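PDB 4WD2: aromatic-amino-acid transaminase TyrB from Burkholderia cenocepacia K56-2Valvano, which probably transfers amino groups between aromatic amino acids and 2-oxo acids, using pyridoxal phosphate carried on a lysine as a Schiff base. Local coordinates for residues R324-A327 against R328-S332. Residues are numbered along the deposited sequence; the frame is centred on the assembly and turned at random.
Sequences RRIA and RMRQS
R325 and M329, one helical turn apart, meet because R325 sends CG anti to its own backbone N (chi1 -159°) and then bends at chi3, while M329 folds at chi2 and chi3. The two side chains cross at a slant: R325 NH2 lies 3.8 Å from M329 CG and 4.1 Å from M329 SD. I326 and R330 instead run side by side in the same direction. R330 CG stands beside its backbone N (chi1 -73°) and I326 CG2 anti to its own, which sets the stretched R330 chain alongside, I326 CG2 4.0 Å from R330 NE. Both pairs ride on the i to i+4 hydrogen bonds of helix 309-338, among them R330 N to I326 O (2.9 Å) and M329 N to R325 O (3.0 Å). In the next turn S332 grips R328 O twice, from opposite faces: N gives the backbone bond, and S332 OG, 2.8 Å from R328 O, folds back from above the carbonyl plane. This part of the long helix of a class I/II aminotransferase packs on helix 393-405, through M329 and V393, and on strand 356-358. R325 bonds Y44 OH and L388 O, R328 forms a salt bridge with D390, and R330 bonds T357 OG1 and the carbonyls of Y349, G354 and F356. Backbone bonds thus hold the turn, arginine nitrogens add van der Waals contacts on M329 and I326 carbons, and the guanidinium groups of R325 and R330 tie it to loops, helix 348-351 and strand 356-358, their charge probably eased by carbonyl oxygens.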
loop_
_atom_site.group_PDB
_atom_site.type_symbol
_atom_site.label_atom_id
_atom_site.label_comp_id
_atom_site.label_asym_id
_atom_site.label_seq_id
_atom_site.Cartn_x
_atom_site.Cartn_y
_atom_site.Cartn_z
ATOM N N ARG A 324 -26.807 15.599 3.140
ATOM C CA ARG A 324 -28.182 16.055 2.950
ATOM C C ARG A 324 -28.695 15.809 1.530
ATOM O O ARG A 324 -29.881 15.561 1.341
ATOM C CB ARG A 324 -28.309 17.543 3.305
ATOM C CG ARG A 324 -28.278 17.828 4.805
ATOM C CD ARG A 324 -28.709 19.257 5.117
ATOM N NE ARG A 324 -27.886 20.245 4.425
ATOM C CZ ARG A 324 -26.745 20.733 4.905
ATOM N NH1 ARG A 324 -26.294 20.322 6.085
ATOM N NH2 ARG A 324 -26.056 21.626 4.208
ATOM N N ARG A 325 -27.811 15.876 0.536
ATOM C CA ARG A 325 -28.217 15.626 -0.850
ATOM C C ARG A 325 -28.687 14.183 -1.026
ATOM O O ARG A 325 -29.694 13.938 -1.679
ATOM C CB ARG A 325 -27.082 15.928 -1.835
ATOM C CG ARG A 325 -27.583 16.178 -3.271
ATOM C CD ARG A 325 -26.461 16.149 -4.309
ATOM N NE ARG A 325 -25.957 14.797 -4.524
ATOM C CZ ARG A 325 -26.542 13.893 -5.305
ATOM N NH1 ARG A 325 -26.004 12.687 -5.433
ATOM N NH2 ARG A 325 -27.663 14.197 -5.958
ATOM N N ILE A 326 -27.962 13.232 -0.442
ATOM C CA ILE A 326 -28.390 11.835 -0.463
ATOM C C ILE A 326 -29.764 11.684 0.206
ATOM O O ILE A 326 -30.646 11.003 -0.324
ATOM C CB ILE A 326 -27.360 10.907 0.235
ATOM C CG1 ILE A 326 -26.049 10.869 -0.557
ATOM C CG2 ILE A 326 -27.914 9.490 0.381
ATOM C CD1 ILE A 326 -24.964 10.041 0.089
ATOM N N ALA A 327 -29.951 12.327 1.358
ATOM C CA ALA A 327 -31.225 12.235 2.064
ATOM C C ALA A 327 -32.361 12.819 1.229
ATOM O O ALA A 327 -33.472 12.294 1.218
ATOM C CB ALA A 327 -31.133 12.926 3.412
ATOM N N ARG A 328 -32.072 13.895 0.503
ATOM C CA ARG A 328 -33.050 14.493 -0.400
ATOM C C ARG A 328 -33.419 13.529 -1.524
ATOM O O ARG A 328 -34.582 13.414 -1.907
ATOM C CB ARG A 328 -32.521 15.799 -0.988
ATOM C CG ARG A 328 -33.513 16.481 -1.905
ATOM C CD ARG A 328 -33.036 17.839 -2.384
ATOM N NE ARG A 328 -33.986 18.404 -3.336
ATOM C CZ ARG A 328 -33.846 18.345 -4.656
ATOM N NH1 ARG A 328 -32.783 17.763 -5.182
ATOM N NH2 ARG A 328 -34.765 18.876 -5.449
ATOM N N MET A 329 -32.426 12.819 -2.047
ATOM C CA MET A 329 -32.689 11.848 -3.110
ATOM C C MET A 329 -33.494 10.664 -2.580
ATOM O O MET A 329 -34.353 10.128 -3.279
ATOM C CB MET A 329 -31.383 11.359 -3.745
ATOM C CG MET A 329 -30.665 12.418 -4.580
ATOM S SD MET A 329 -31.639 13.021 -5.978
ATOM C CE MET A 329 -32.358 14.533 -5.322
ATOM N N ARG A 330 -33.218 10.254 -1.348
ATOM C CA ARG A 330 -33.993 9.181 -0.734
ATOM C C ARG A 330 -35.463 9.581 -0.649
ATOM O O ARG A 330 -36.347 8.808 -1.009
ATOM C CB ARG A 330 -33.442 8.833 0.652
ATOM C CG ARG A 330 -32.116 8.075 0.615
ATOM C CD ARG A 330 -31.692 7.617 2.008
ATOM N NE ARG A 330 -30.482 6.798 1.961
ATOM C CZ ARG A 330 -30.465 5.518 1.599
ATOM N NH1 ARG A 330 -31.594 4.910 1.252
ATOM N NH2 ARG A 330 -29.322 4.849 1.577
ATOM N N GLN A 331 -35.717 10.800 -0.185
ATOM C CA GLN A 331 -37.085 11.287 -0.077
ATOM C C GLN A 331 -37.726 11.457 -1.460
ATOM O O GLN A 331 -38.893 11.120 -1.644
ATOM C CB GLN A 331 -37.128 12.605 0.705
ATOM C CG GLN A 331 -38.535 13.023 1.141
ATOM C CD GLN A 331 -39.113 12.115 2.221
ATOM O OE1 GLN A 331 -38.646 12.116 3.364
ATOM N NE2 GLN A 331 -40.122 11.327 1.859
ATOM N N SER A 332 -36.952 11.949 -2.434
ATOM C CA SER A 332 -37.460 12.177 -3.787
ATOM C C SER A 332 -37.856 10.880 -4.476
ATOM O O SER A 332 -38.909 10.821 -5.110
ATOM C CB SER A 332 -36.432 12.917 -4.650
ATOM O OG SER A 332 -36.141 14.201 -4.123
#